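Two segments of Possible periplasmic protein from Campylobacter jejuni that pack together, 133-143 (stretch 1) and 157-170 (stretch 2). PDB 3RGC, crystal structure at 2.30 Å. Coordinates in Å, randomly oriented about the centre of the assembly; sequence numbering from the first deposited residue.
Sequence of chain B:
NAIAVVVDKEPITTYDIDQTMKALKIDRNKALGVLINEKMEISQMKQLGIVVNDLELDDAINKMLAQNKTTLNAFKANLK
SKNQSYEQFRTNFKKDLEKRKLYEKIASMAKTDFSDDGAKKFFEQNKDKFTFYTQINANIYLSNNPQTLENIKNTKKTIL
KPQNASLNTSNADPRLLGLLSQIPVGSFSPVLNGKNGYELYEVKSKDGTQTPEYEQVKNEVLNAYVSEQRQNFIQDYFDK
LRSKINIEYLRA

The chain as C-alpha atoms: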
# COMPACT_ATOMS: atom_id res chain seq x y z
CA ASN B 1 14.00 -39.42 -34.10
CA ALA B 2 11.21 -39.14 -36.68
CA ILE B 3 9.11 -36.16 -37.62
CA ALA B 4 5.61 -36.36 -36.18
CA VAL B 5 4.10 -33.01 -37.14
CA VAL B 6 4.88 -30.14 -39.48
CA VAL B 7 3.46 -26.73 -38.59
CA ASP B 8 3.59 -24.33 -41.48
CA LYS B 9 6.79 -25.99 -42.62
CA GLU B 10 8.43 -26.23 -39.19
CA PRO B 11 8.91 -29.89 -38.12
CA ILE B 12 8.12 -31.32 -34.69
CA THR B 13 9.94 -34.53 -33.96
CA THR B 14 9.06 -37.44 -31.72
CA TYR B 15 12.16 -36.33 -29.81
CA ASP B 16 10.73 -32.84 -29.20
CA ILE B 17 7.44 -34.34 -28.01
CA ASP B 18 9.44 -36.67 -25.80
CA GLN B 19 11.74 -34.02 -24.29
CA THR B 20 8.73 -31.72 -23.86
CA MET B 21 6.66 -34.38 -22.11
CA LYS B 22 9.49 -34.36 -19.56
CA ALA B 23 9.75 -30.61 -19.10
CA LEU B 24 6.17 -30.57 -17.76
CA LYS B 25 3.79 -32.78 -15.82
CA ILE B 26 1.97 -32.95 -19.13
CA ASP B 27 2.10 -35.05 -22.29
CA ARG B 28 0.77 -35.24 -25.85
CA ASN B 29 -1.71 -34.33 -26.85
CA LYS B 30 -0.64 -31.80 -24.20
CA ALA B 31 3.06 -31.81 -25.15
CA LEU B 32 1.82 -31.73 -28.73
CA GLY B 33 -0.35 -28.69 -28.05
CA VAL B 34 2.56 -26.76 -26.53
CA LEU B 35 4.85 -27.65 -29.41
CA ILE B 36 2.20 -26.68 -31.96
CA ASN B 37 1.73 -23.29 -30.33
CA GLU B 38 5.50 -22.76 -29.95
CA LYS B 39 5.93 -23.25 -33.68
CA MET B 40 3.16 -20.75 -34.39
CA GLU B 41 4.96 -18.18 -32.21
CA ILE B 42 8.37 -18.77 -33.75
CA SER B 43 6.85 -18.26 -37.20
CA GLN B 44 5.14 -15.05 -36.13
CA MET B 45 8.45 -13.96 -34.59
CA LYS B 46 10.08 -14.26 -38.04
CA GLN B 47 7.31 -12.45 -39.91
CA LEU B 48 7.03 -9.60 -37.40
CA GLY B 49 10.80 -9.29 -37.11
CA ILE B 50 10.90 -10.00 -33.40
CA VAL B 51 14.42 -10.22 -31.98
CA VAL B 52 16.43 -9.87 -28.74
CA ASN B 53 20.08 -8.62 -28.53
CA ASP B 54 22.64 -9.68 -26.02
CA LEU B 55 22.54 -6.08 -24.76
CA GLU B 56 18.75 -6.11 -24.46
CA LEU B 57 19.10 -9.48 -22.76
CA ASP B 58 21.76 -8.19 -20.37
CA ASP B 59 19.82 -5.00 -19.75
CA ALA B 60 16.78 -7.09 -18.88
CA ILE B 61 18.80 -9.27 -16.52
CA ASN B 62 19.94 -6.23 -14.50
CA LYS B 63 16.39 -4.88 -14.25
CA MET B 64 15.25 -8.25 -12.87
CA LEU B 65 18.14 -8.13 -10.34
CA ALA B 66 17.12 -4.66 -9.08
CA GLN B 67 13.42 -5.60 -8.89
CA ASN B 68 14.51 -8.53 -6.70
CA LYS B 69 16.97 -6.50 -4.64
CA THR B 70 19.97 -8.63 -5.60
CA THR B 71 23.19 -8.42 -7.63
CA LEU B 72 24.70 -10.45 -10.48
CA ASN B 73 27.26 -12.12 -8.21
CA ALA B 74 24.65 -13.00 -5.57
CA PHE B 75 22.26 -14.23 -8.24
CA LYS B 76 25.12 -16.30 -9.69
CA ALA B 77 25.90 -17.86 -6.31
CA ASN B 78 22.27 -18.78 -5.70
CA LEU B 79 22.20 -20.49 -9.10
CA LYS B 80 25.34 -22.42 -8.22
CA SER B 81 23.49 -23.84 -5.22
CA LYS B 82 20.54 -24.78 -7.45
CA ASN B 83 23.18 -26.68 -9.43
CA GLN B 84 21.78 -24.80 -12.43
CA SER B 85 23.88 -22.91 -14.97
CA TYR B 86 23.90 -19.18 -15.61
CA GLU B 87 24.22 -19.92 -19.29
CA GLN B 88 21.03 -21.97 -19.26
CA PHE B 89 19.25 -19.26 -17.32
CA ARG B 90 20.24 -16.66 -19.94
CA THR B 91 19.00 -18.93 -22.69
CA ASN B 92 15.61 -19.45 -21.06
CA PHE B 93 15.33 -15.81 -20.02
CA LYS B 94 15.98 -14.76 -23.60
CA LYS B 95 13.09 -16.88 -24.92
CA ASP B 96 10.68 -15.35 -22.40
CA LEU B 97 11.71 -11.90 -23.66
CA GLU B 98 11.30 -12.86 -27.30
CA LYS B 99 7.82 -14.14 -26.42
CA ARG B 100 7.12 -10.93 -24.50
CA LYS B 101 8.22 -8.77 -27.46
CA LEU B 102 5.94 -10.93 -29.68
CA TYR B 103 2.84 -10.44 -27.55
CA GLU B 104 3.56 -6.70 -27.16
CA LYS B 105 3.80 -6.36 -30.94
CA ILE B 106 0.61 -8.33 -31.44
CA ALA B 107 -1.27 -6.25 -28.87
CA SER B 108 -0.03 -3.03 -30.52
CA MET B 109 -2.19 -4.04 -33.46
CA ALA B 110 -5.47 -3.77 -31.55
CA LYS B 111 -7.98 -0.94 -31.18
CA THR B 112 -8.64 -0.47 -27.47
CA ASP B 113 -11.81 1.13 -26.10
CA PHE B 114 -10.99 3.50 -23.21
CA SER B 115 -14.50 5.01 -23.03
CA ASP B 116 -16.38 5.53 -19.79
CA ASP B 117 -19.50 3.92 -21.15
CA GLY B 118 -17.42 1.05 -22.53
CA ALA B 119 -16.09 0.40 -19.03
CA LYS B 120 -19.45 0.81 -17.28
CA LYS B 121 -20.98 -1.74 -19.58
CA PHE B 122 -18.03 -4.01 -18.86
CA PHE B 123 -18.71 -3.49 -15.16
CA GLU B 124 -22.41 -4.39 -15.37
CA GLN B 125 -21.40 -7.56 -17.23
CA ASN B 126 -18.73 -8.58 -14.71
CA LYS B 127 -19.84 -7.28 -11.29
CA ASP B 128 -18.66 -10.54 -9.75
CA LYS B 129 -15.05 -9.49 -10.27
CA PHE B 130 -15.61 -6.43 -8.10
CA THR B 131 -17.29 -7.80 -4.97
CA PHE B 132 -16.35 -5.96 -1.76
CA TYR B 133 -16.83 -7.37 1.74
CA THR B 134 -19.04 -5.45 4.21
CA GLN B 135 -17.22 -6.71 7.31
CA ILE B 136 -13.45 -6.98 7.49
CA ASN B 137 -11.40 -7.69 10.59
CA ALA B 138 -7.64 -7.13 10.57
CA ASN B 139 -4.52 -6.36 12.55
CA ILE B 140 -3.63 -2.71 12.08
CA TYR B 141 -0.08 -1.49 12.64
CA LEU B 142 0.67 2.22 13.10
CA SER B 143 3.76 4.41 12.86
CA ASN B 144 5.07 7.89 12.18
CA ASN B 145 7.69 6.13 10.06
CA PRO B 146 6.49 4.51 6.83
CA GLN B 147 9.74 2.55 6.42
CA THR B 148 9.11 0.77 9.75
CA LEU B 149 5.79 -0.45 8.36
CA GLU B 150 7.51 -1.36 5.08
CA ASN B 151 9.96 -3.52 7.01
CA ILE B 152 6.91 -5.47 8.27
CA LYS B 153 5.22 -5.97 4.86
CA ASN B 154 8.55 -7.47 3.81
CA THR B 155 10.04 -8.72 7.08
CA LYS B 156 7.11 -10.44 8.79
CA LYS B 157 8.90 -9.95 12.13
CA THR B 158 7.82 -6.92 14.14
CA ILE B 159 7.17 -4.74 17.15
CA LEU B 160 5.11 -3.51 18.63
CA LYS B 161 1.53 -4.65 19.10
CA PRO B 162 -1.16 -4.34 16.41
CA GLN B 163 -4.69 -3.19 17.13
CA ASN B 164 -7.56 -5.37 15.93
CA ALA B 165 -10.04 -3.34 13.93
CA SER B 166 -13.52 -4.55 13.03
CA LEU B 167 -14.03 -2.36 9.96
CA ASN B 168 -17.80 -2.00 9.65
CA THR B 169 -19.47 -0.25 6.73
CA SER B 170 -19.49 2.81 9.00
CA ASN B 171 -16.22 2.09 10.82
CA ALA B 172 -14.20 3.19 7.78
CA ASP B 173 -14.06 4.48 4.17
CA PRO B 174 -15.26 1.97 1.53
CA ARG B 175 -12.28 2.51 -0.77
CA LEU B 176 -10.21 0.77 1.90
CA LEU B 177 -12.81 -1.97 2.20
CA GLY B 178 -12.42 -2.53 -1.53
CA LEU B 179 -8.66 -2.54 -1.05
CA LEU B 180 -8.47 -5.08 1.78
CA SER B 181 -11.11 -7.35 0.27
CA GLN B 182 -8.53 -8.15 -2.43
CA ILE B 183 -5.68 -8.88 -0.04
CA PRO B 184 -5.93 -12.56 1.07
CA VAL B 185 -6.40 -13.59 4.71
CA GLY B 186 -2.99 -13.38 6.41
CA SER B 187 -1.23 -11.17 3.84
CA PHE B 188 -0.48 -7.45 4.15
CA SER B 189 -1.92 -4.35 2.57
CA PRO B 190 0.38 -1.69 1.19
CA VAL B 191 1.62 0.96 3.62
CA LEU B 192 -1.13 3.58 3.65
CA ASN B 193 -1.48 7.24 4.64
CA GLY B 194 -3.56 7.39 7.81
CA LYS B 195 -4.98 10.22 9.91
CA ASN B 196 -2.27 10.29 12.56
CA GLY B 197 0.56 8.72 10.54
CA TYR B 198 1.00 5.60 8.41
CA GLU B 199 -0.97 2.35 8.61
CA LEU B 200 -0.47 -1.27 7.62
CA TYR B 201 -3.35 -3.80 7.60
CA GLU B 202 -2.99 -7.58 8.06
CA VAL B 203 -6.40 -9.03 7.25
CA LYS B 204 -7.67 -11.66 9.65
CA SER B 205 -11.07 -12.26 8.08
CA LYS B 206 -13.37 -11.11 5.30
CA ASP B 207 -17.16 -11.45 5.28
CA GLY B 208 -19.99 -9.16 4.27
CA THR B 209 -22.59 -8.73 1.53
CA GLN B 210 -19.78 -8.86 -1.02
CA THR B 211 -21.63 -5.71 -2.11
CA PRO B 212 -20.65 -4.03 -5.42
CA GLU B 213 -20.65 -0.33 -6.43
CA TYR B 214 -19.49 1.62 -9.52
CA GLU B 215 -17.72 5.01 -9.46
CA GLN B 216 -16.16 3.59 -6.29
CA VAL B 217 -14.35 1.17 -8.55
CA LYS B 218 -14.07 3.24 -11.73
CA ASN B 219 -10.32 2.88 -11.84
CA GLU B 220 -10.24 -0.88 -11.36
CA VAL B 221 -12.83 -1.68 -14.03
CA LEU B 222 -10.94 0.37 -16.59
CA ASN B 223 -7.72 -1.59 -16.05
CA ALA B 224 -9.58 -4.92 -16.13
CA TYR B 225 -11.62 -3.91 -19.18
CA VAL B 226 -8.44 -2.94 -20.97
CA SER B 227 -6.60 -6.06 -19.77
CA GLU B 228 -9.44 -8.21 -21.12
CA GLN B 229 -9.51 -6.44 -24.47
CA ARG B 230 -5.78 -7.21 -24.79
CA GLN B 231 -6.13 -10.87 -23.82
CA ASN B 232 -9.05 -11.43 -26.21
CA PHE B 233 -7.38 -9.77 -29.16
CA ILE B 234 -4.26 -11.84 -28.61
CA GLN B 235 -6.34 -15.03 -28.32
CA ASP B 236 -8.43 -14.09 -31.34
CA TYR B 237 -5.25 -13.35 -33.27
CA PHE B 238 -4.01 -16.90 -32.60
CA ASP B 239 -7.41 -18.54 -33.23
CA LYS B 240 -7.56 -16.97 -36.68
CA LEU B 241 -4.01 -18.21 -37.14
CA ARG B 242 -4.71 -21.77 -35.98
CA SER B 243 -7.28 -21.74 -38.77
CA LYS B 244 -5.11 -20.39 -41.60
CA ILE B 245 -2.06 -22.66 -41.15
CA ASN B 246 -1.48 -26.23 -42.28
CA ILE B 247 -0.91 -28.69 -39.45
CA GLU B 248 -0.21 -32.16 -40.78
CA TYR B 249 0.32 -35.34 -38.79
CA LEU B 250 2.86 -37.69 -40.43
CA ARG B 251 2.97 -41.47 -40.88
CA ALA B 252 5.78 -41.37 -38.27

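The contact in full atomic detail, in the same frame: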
# COMPACT_ATOMS: atom_id res chain seq x y z
N TYR B 133 -16.28 -6.89 0.47
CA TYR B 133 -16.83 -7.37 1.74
C TYR B 133 -17.36 -6.21 2.59
O TYR B 133 -16.83 -5.11 2.55
CB TYR B 133 -15.77 -8.15 2.49
CG TYR B 133 -15.31 -9.40 1.78
CD1 TYR B 133 -15.99 -10.60 1.95
CD2 TYR B 133 -14.21 -9.39 0.94
CE1 TYR B 133 -15.57 -11.75 1.31
CE2 TYR B 133 -13.79 -10.53 0.29
CZ TYR B 133 -14.47 -11.71 0.48
OH TYR B 133 -14.06 -12.86 -0.16
N THR B 134 -18.41 -6.48 3.37
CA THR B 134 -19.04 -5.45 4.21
C THR B 134 -18.42 -5.44 5.62
O THR B 134 -18.48 -4.43 6.33
CB THR B 134 -20.56 -5.69 4.35
OG1 THR B 134 -21.13 -5.92 3.06
CG2 THR B 134 -21.24 -4.50 5.01
N GLN B 135 -17.85 -6.57 6.01
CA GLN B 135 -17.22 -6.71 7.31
C GLN B 135 -15.83 -7.30 7.14
O GLN B 135 -15.66 -8.40 6.61
CB GLN B 135 -18.08 -7.58 8.24
N ILE B 136 -14.83 -6.55 7.59
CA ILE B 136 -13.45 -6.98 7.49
C ILE B 136 -12.79 -6.76 8.84
O ILE B 136 -12.86 -5.67 9.41
CB ILE B 136 -12.66 -6.19 6.41
CG1 ILE B 136 -13.39 -6.19 5.06
CG2 ILE B 136 -11.25 -6.77 6.23
CD1 ILE B 136 -12.58 -5.54 3.93
N ASN B 137 -12.15 -7.81 9.36
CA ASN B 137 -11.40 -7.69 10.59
C ASN B 137 -9.94 -7.90 10.25
O ASN B 137 -9.62 -8.78 9.45
CB ASN B 137 -11.86 -8.70 11.64
CG ASN B 137 -13.31 -8.48 12.07
OD1 ASN B 137 -13.59 -7.66 12.94
ND2 ASN B 137 -14.23 -9.23 11.46
N ALA B 138 -9.08 -7.08 10.85
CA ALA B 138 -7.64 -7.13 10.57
C ALA B 138 -6.80 -6.64 11.74
O ALA B 138 -7.30 -6.01 12.67
CB ALA B 138 -7.31 -6.33 9.31
N ASN B 139 -5.51 -6.98 11.68
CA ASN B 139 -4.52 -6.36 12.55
C ASN B 139 -4.04 -5.08 11.90
O ASN B 139 -3.52 -5.10 10.80
CB ASN B 139 -3.33 -7.30 12.72
CG ASN B 139 -3.71 -8.62 13.33
OD1 ASN B 139 -4.50 -8.68 14.26
ND2 ASN B 139 -3.16 -9.70 12.79
N ILE B 140 -4.21 -3.95 12.58
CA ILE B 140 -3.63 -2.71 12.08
C ILE B 140 -2.37 -2.34 12.84
O ILE B 140 -2.34 -2.37 14.07
CB ILE B 140 -4.59 -1.52 12.18
CG1 ILE B 140 -6.02 -1.96 11.85
CG2 ILE B 140 -4.10 -0.39 11.29
CD1 ILE B 140 -7.00 -0.81 11.78
N TYR B 141 -1.33 -1.99 12.09
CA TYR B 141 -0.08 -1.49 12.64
C TYR B 141 0.08 -0.01 12.32
O TYR B 141 -0.21 0.40 11.19
CB TYR B 141 1.10 -2.26 12.04
CG TYR B 141 1.24 -3.66 12.57
CD1 TYR B 141 1.98 -3.91 13.72
CD2 TYR B 141 0.64 -4.73 11.93
CE1 TYR B 141 2.12 -5.19 14.22
CE2 TYR B 141 0.77 -6.02 12.43
CZ TYR B 141 1.51 -6.24 13.57
OH TYR B 141 1.65 -7.51 14.07
N LEU B 142 0.54 0.77 13.29
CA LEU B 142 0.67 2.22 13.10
C LEU B 142 2.08 2.73 13.36
O LEU B 142 2.79 2.22 14.22
CB LEU B 142 -0.33 2.98 13.99
CG LEU B 142 -1.83 2.73 13.74
CD1 LEU B 142 -2.67 3.54 14.71
CD2 LEU B 142 -2.21 3.08 12.30
N SER B 143 2.47 3.77 12.63
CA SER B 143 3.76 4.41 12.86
C SER B 143 3.85 5.77 12.18
O SER B 143 3.21 6.02 11.15
CB SER B 143 4.90 3.51 12.37
OG SER B 143 6.14 4.21 12.33
N LYS B 157 8.56 -10.07 10.71
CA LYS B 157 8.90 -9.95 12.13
C LYS B 157 8.79 -8.50 12.59
O LYS B 157 9.26 -7.59 11.91
CB LYS B 157 10.31 -10.50 12.39
N THR B 158 8.18 -8.28 13.75
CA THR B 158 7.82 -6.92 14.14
C THR B 158 7.66 -6.61 15.63
O THR B 158 7.61 -7.50 16.48
CB THR B 158 6.49 -6.49 13.48
OG1 THR B 158 6.13 -5.18 13.95
CG2 THR B 158 5.38 -7.46 13.83
N ILE B 159 7.59 -5.32 15.89
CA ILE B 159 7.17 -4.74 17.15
C ILE B 159 6.61 -3.38 16.73
O ILE B 159 7.05 -2.82 15.72
CB ILE B 159 8.37 -4.54 18.09
CG1 ILE B 159 9.48 -5.55 17.78
CG2 ILE B 159 7.94 -4.65 19.55
CD1 ILE B 159 10.68 -5.43 18.67
N LEU B 160 5.65 -2.85 17.46
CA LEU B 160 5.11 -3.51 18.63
C LEU B 160 3.77 -4.14 18.29
O LEU B 160 3.61 -4.77 17.25
CB LEU B 160 4.95 -2.52 19.80
N LYS B 161 2.81 -3.96 19.19
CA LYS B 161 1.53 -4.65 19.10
C LYS B 161 0.60 -4.00 18.08
O LYS B 161 0.56 -2.77 17.97
CB LYS B 161 0.87 -4.71 20.47
N PRO B 162 -0.14 -4.83 17.34
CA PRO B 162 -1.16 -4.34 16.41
C PRO B 162 -2.46 -4.12 17.16
O PRO B 162 -2.66 -4.74 18.20
CB PRO B 162 -1.33 -5.52 15.45
CG PRO B 162 -1.09 -6.71 16.31
CD PRO B 162 -0.07 -6.30 17.35
N GLN B 163 -3.31 -3.24 16.66
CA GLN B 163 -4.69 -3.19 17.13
C GLN B 163 -5.45 -4.20 16.30
O GLN B 163 -4.92 -4.72 15.33
CB GLN B 163 -5.30 -1.81 16.94
CG GLN B 163 -4.72 -0.74 17.85
CD GLN B 163 -5.20 0.65 17.48
OE1 GLN B 163 -5.83 0.85 16.44
NE2 GLN B 163 -4.90 1.63 18.33
N ASN B 164 -6.70 -4.46 16.68
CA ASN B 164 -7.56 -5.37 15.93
C ASN B 164 -8.85 -4.68 15.56
O ASN B 164 -9.82 -4.69 16.32
CB ASN B 164 -7.87 -6.63 16.74
CG ASN B 164 -6.85 -7.72 16.51
OD1 ASN B 164 -6.07 -7.65 15.57
ND2 ASN B 164 -6.87 -8.74 17.36
N ALA B 165 -8.88 -4.09 14.37
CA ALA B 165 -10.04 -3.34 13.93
C ALA B 165 -11.13 -4.22 13.32
O ALA B 165 -10.84 -5.13 12.54
CB ALA B 165 -9.63 -2.27 12.93
N SER B 166 -12.37 -3.95 13.70
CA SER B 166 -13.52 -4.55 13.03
C SER B 166 -14.14 -3.50 12.11
O SER B 166 -15.08 -2.80 12.50
CB SER B 166 -14.56 -5.03 14.05
OG SER B 166 -14.02 -6.03 14.88
N LEU B 167 -13.60 -3.39 10.90
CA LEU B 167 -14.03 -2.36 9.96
C LEU B 167 -15.44 -2.61 9.45
O LEU B 167 -15.66 -3.40 8.54
CB LEU B 167 -13.05 -2.26 8.79
N ASN B 168 -16.40 -1.93 10.07
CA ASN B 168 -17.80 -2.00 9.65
C ASN B 168 -17.99 -1.05 8.48
O ASN B 168 -17.10 -0.25 8.17
CB ASN B 168 -18.72 -1.59 10.80
N THR B 169 -19.15 -1.15 7.83
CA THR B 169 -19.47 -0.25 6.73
C THR B 169 -19.34 1.20 7.17
O THR B 169 -19.05 2.08 6.35
CB THR B 169 -20.88 -0.50 6.19
OG1 THR B 169 -21.13 0.36 5.08
CG2 THR B 169 -21.93 -0.23 7.28
N SER B 170 -19.56 1.45 8.46
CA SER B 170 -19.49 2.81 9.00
C SER B 170 -18.25 3.03 9.87
O SER B 170 -18.01 4.14 10.34
CB SER B 170 -20.75 3.13 9.79
OG SER B 170 -20.97 2.18 10.82

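Two neighbouring antiparallel strands offer a compact illustration of how a β-ladder divides its work between backbone and side chains. In this possible periplasmic protein the strand 135-143 runs against the shorter strand 163-167, their directions 136° apart and their axes approaching to 4.6 Å. The pairing alternates as antiparallel geometry requires. Ile 136 with Leu 167, Ala 138 with Ala 165 and Ile 140 with Gln 163 are hydrogen-bonded pairs; between them, Asn 137 with Ser 166 and Asn 139 with Asn 164 are non-hydrogen-bonded pairs, with CA atoms drawn in to 4.5 and 4.7 Å.

The ladder is most regular at Ile 140, where Ile 140 N to Gln 163 O and Gln 163 N to Ile 140 O both measure 2.9 Å. At the central pair, Ala 138 N donates to Ala 165 O at 3.1 Å, while the return bond from Ala 165 N to Ala 138 O, at 3.0 Å, is bent and weak. At the far pair Leu 167 N reaches Ile 136 O at 2.8 Å, but the reciprocal bond from Ile 136 N to Leu 167 O stretches to 3.4 Å and is weak. CA-H...O contacts fill in between these rungs: Asn 137 CA lies 3.3 Å from Ala 165 O, and Asn 139 CA the same distance from Gln 163 O.

Side chains then sort by face. One face carries Ile 136, Ala 138, Ile 140, Ala 165 and Leu 167, with Gln 163 at its more exposed margin. Here Ile 140, with chi1 m and chi2 t, brings CD1 to 3.2 Å from Ala 165 CB, a very close apolar contact. Ala 138, buried beside them, adds little bulk of its own.

The other face is polar and more open, bearing Asn 137, Asn 139, Ser 166 and Asn 164. Ser 166 OG donates to Asn 137 OD1 at 2.6 Å, a short bond that the close spacing of a non-hydrogen-bonded pair allows two small polar side chains to make.

Beyond the paired residues, Tyr 141 extends the contact. Its CB leaves sideways, yet its ring comes nearer the other stretch. Pro 162 CB sits over one ring face, 3.6 Å from the centroid of the Tyr 141 ring, in a CH-π contact suited to the rigid, aliphatic proline. Leu 160 O approaches the ring edge, 3.4 Å from Tyr 141 CE1, and Thr 158 CG2 lies 3.7 Å from Tyr 141 OH. Altogether the stretches bury 734 Å² between them.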